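Local coordinates for RNA-binding protein HI_1333 (Haemophilus influenzae, PDB 1JO0), which probably binds RNA and belongs to the CRS1/YhbY (CRM) family, at residues R56-K59 with Q60-N64; Q7-F10 with L11-L14. All coordinates share one frame; numbering follows the deposited sequence.

Contact 1. Residues R56-K59 with Q60-N64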
loop_
_atom_site.group_PDB
_atom_site.type_symbol
_atom_site.label_atom_id
_atom_site.label_comp_id
_atom_site.label_asym_id
_atom_site.label_seq_id
_atom_site.Cartn_x
_atom_site.Cartn_y
_atom_site.Cartn_z
ATOM N N ARG A 56 13.614 10.858 -0.178
ATOM C CA ARG A 56 12.557 11.011 -1.170
ATOM C C ARG A 56 12.802 10.086 -2.357
ATOM O O ARG A 56 11.918 9.351 -2.816
ATOM C CB ARG A 56 12.424 12.470 -1.630
ATOM C CG ARG A 56 11.657 12.610 -2.935
ATOM C CD ARG A 56 11.724 13.994 -3.549
ATOM N NE ARG A 56 10.957 14.984 -2.808
ATOM C CZ ARG A 56 11.245 16.246 -2.592
ATOM N NH1 ARG A 56 12.360 16.810 -3.058
ATOM N NH2 ARG A 56 10.391 16.981 -1.881
ATOM N N GLU A 57 14.021 10.027 -2.851
ATOM C CA GLU A 57 14.321 9.233 -4.061
ATOM C C GLU A 57 14.274 7.748 -3.765
ATOM O O GLU A 57 13.765 6.969 -4.553
ATOM C CB GLU A 57 15.679 9.686 -4.619
ATOM C CG GLU A 57 15.755 11.069 -5.181
ATOM C CD GLU A 57 15.727 12.142 -4.104
ATOM O OE1 GLU A 57 16.261 11.898 -2.989
ATOM O OE2 GLU A 57 15.177 13.198 -4.436
ATOM N N THR A 58 14.792 7.356 -2.589
ATOM C CA THR A 58 14.757 5.932 -2.219
ATOM C C THR A 58 13.332 5.459 -2.068
ATOM O O THR A 58 12.913 4.410 -2.537
ATOM C CB THR A 58 15.570 5.779 -0.927
ATOM O OG1 THR A 58 16.923 6.068 -1.343
ATOM C CG2 THR A 58 15.531 4.375 -0.325
ATOM N N LYS A 59 12.521 6.281 -1.389
ATOM C CA LYS A 59 11.135 5.936 -1.194
ATOM C C LYS A 59 10.435 5.827 -2.550
ATOM O O LYS A 59 9.622 4.926 -2.739
ATOM C CB LYS A 59 10.469 6.929 -0.301
ATOM C CG LYS A 59 8.992 6.604 -0.040
ATOM C CD LYS A 59 8.555 7.441 1.166
ATOM C CE LYS A 59 8.454 8.876 0.692
ATOM N NZ LYS A 59 7.525 9.721 1.497
ATOM N N GLN A 60 10.779 6.728 -3.475
ATOM C CA GLN A 60 10.132 6.673 -4.764
ATOM C C GLN A 60 10.469 5.388 -5.505
ATOM O O GLN A 60 9.608 4.798 -6.161
ATOM C CB GLN A 60 10.507 7.904 -5.627
ATOM C CG GLN A 60 9.608 8.029 -6.838
ATOM C CD GLN A 60 8.174 8.319 -6.417
ATOM O OE1 GLN A 60 7.924 9.326 -5.762
ATOM N NE2 GLN A 60 7.239 7.446 -6.796
ATOM N N LEU A 61 11.728 4.941 -5.452
ATOM C CA LEU A 61 12.118 3.652 -6.040
ATOM C C LEU A 61 11.245 2.519 -5.500
ATOM O O LEU A 61 10.746 1.707 -6.260
ATOM C CB LEU A 61 13.592 3.390 -5.730
ATOM C CG LEU A 61 14.744 4.066 -6.358
ATOM C CD1 LEU A 61 16.069 3.615 -5.746
ATOM C CD2 LEU A 61 14.860 3.779 -7.864
ATOM N N ILE A 62 11.119 2.502 -4.179
ATOM C CA ILE A 62 10.304 1.488 -3.513
ATOM C C ILE A 62 8.863 1.566 -3.949
ATOM O O ILE A 62 8.294 0.513 -4.281
ATOM C CB ILE A 62 10.449 1.613 -1.985
ATOM C CG1 ILE A 62 11.848 1.224 -1.516
ATOM C CG2 ILE A 62 9.381 0.807 -1.278
ATOM C CD1 ILE A 62 12.264 1.680 -0.142
ATOM N N ILE A 63 8.236 2.727 -3.945
ATOM C CA ILE A 63 6.860 2.882 -4.359
ATOM C C ILE A 63 6.689 2.346 -5.768
ATOM O O ILE A 63 5.751 1.594 -6.099
ATOM C CB ILE A 63 6.407 4.370 -4.321
ATOM C CG1 ILE A 63 6.276 4.907 -2.917
ATOM C CG2 ILE A 63 5.123 4.570 -5.133
ATOM C CD1 ILE A 63 6.107 6.386 -2.725
ATOM N N ASN A 64 7.570 2.788 -6.653
ATOM C CA ASN A 64 7.418 2.411 -8.053
ATOM C C ASN A 64 7.491 0.908 -8.236
ATOM O O ASN A 64 6.741 0.341 -9.043
ATOM C CB ASN A 64 8.486 3.114 -8.893
ATOM C CG ASN A 64 8.256 4.604 -9.025
ATOM O OD1 ASN A 64 7.239 5.109 -8.588
ATOM N ND2 ASN A 64 9.222 5.305 -9.628
HETATM O O HOH W 1 8.946 9.662 -2.762
#
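The carboxamide of Q60 is a flat group held at its edges, with a water at its oxygen end and N64 at its nitrogen end. Q60 backs onto R56 O through its CB, and the water donates to both Q60 OE1 (3.2 Å) and R56 O, bridging the amide to the preceding turn. At the other end Q60 NE2 gives a hydrogen bond of 2.9 Å to N64 OD1; N64 OD1 lies nearly in the Q60 amide plane, whereas NE2 stands above the carbonyl plane of N64 and off its lone pairs. Two ends so held should limit rotation of the amide. The chain gets there with CG anti to the backbone N and a bend at chi2 (65°).

R56 O has a second donor, Q60 N at 2.9 Å, the first of four i to i+4 bonds between the two segments; the fourth, I63 N to K59 O, is nearly straight at 169°. Beside it K59 and I63 lie side by side and point the same way, K59 CG 3.9 Å from I63 CD1. T58 CG2 comes within 4.2 Å of I62 CD1, while T58 OG1 hydrogen-bonds to D55 OD2 just before the helix.

This is the first part of helix 56-70. K59 and I63 both rest on T77 of strand 73-78, I63 also on Q74, and K59 NZ hydrogen-bonds to G79 O in the turn leading to strand 81-85.

Contact 2. Residues Q7-F10 with L11-L14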
loop_
_atom_site.group_PDB
_atom_site.type_symbol
_atom_site.label_atom_id
_atom_site.label_comp_id
_atom_site.label_asym_id
_atom_site.label_seq_id
_atom_site.Cartn_x
_atom_site.Cartn_y
_atom_site.Cartn_z
ATOM N N GLN A 7 -13.031 7.618 -4.370
ATOM C CA GLN A 7 -12.623 6.313 -3.836
ATOM C C GLN A 7 -11.325 6.367 -3.058
ATOM O O GLN A 7 -11.152 5.790 -1.997
ATOM C CB GLN A 7 -12.489 5.326 -5.007
ATOM C CG GLN A 7 -13.849 4.914 -5.532
ATOM C CD GLN A 7 -13.762 4.152 -6.832
ATOM O OE1 GLN A 7 -12.778 4.263 -7.571
ATOM N NE2 GLN A 7 -14.776 3.369 -7.146
ATOM N N LYS A 8 -10.387 7.114 -3.641
ATOM C CA LYS A 8 -9.101 7.276 -2.976
ATOM C C LYS A 8 -9.268 7.952 -1.625
ATOM O O LYS A 8 -8.675 7.561 -0.614
ATOM C CB LYS A 8 -8.204 8.057 -3.949
ATOM C CG LYS A 8 -6.768 8.068 -3.667
ATOM C CD LYS A 8 -5.884 8.568 -4.811
ATOM C CE LYS A 8 -4.423 8.635 -4.490
ATOM N NZ LYS A 8 -3.540 9.662 -5.095
ATOM N N GLN A 9 -10.120 8.990 -1.579
ATOM C CA GLN A 9 -10.319 9.692 -0.325
ATOM C C GLN A 9 -11.013 8.806 0.687
ATOM O O GLN A 9 -10.684 8.816 1.871
ATOM C CB GLN A 9 -11.163 10.936 -0.566
ATOM C CG GLN A 9 -11.646 11.640 0.690
ATOM C CD GLN A 9 -10.411 12.028 1.486
ATOM O OE1 GLN A 9 -9.428 12.531 0.905
ATOM N NE2 GLN A 9 -10.448 11.725 2.772
ATOM N N PHE A 10 -11.999 8.011 0.259
ATOM C CA PHE A 10 -12.650 7.075 1.149
ATOM C C PHE A 10 -11.602 6.176 1.809
ATOM O O PHE A 10 -11.626 5.931 3.019
ATOM C CB PHE A 10 -13.677 6.202 0.386
ATOM C CG PHE A 10 -14.198 5.066 1.244
ATOM C CD1 PHE A 10 -15.152 5.257 2.218
ATOM C CD2 PHE A 10 -13.687 3.781 1.012
ATOM C CE1 PHE A 10 -15.594 4.171 2.976
ATOM C CE2 PHE A 10 -14.129 2.725 1.782
ATOM C CZ PHE A 10 -15.087 2.913 2.751
ATOM N N LEU A 11 -10.696 5.607 1.014
ATOM C CA LEU A 11 -9.701 4.694 1.544
ATOM C C LEU A 11 -8.668 5.392 2.420
ATOM O O LEU A 11 -8.235 4.815 3.399
ATOM C CB LEU A 11 -9.023 3.990 0.364
ATOM C CG LEU A 11 -9.929 3.064 -0.459
ATOM C CD1 LEU A 11 -9.219 2.640 -1.714
ATOM C CD2 LEU A 11 -10.375 1.860 0.378
ATOM N N LYS A 12 -8.314 6.621 2.079
ATOM C CA LYS A 12 -7.417 7.410 2.906
ATOM C C LYS A 12 -8.040 7.575 4.284
ATOM O O LYS A 12 -7.412 7.409 5.308
ATOM C CB LYS A 12 -7.228 8.771 2.223
ATOM C CG LYS A 12 -6.396 9.722 3.048
ATOM C CD LYS A 12 -6.104 11.019 2.326
ATOM C CE LYS A 12 -5.552 12.097 3.269
ATOM N NZ LYS A 12 -5.175 13.344 2.529
ATOM N N GLY A 13 -9.331 7.890 4.329
ATOM C CA GLY A 13 -9.987 8.078 5.614
ATOM C C GLY A 13 -10.043 6.811 6.444
ATOM O O GLY A 13 -9.880 6.817 7.675
ATOM N N LEU A 14 -10.296 5.681 5.788
ATOM C CA LEU A 14 -10.338 4.397 6.473
ATOM C C LEU A 14 -8.967 3.991 6.985
ATOM O O LEU A 14 -8.865 3.491 8.105
ATOM C CB LEU A 14 -10.921 3.369 5.512
ATOM C CG LEU A 14 -11.102 1.964 6.041
ATOM C CD1 LEU A 14 -11.970 2.021 7.281
ATOM C CD2 LEU A 14 -11.748 1.076 4.979
HETATM O O HOH W 2 -7.898 14.378 2.201
#
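From Q7 to L14 the backbone is regular alpha-helix, the carbonyls of Q7, K8, Q9 and F10 accepting in turn from the N-H groups of L11, K12, G13 and L14 at 2.9 to 3.1 Å. These are the i to i+4 bonds of helix 5-15, the N-terminal helix of the CRM domain. The side chains sort onto different flanks of it.

On the apolar flank the F10 ring swings toward the C-terminal end of the helix, its CG anti to the backbone N (chi1 170°). The ring thereby passes close to the next peptide, with F10 CD2 3.5 Å from L11 N, and slants across the L11 side chain. L11 meets it with one methyl branch, CD2, at 3.9 Å from F10 CD2. L11 is buried: its CG lies close to Q7 O, and its side chain also touches L3, L46, V75 and L95. F10 itself reaches P96, and Q7 NE2 hydrogen-bonds to the carbonyl O of the same proline, so the chain's C-terminal tail lies against this flank.

Polar side chains occupy the exposed Q9–K12 flank. K12 runs out fully extended, its side chain also touching V75 and Q76 of strand 73-78, while Q9 bends at chi2 and brings OE1 within 3.9 Å of K12 CD. A single water joins the two polar ends, donating to Q9 OE1 at 2.7 Å and accepting from K12 NZ at 2.9 Å.

Starting at the N terminus, the chain first forms contact 2 within helix 5-15, then runs through strand 22-24, helix 31-44 and strand 46-51 before contact 1 opens helix 56-70. Each contact joins adjoining turns of one helix, so neither closes a long loop, and the two follow in series without nesting or crossing. The centres of contact 1 and contact 2 lie about 22 Å apart, and the nearest atoms of contact 1 and contact 2 are about 10 Å apart. The mixed sheet links them indirectly: both helices place side chains on strand 73-78, contact 2 through L11 and K12, contact 1 through K59 and I63. Contact 2 additionally meets strand 46-51 and the C-terminal tail.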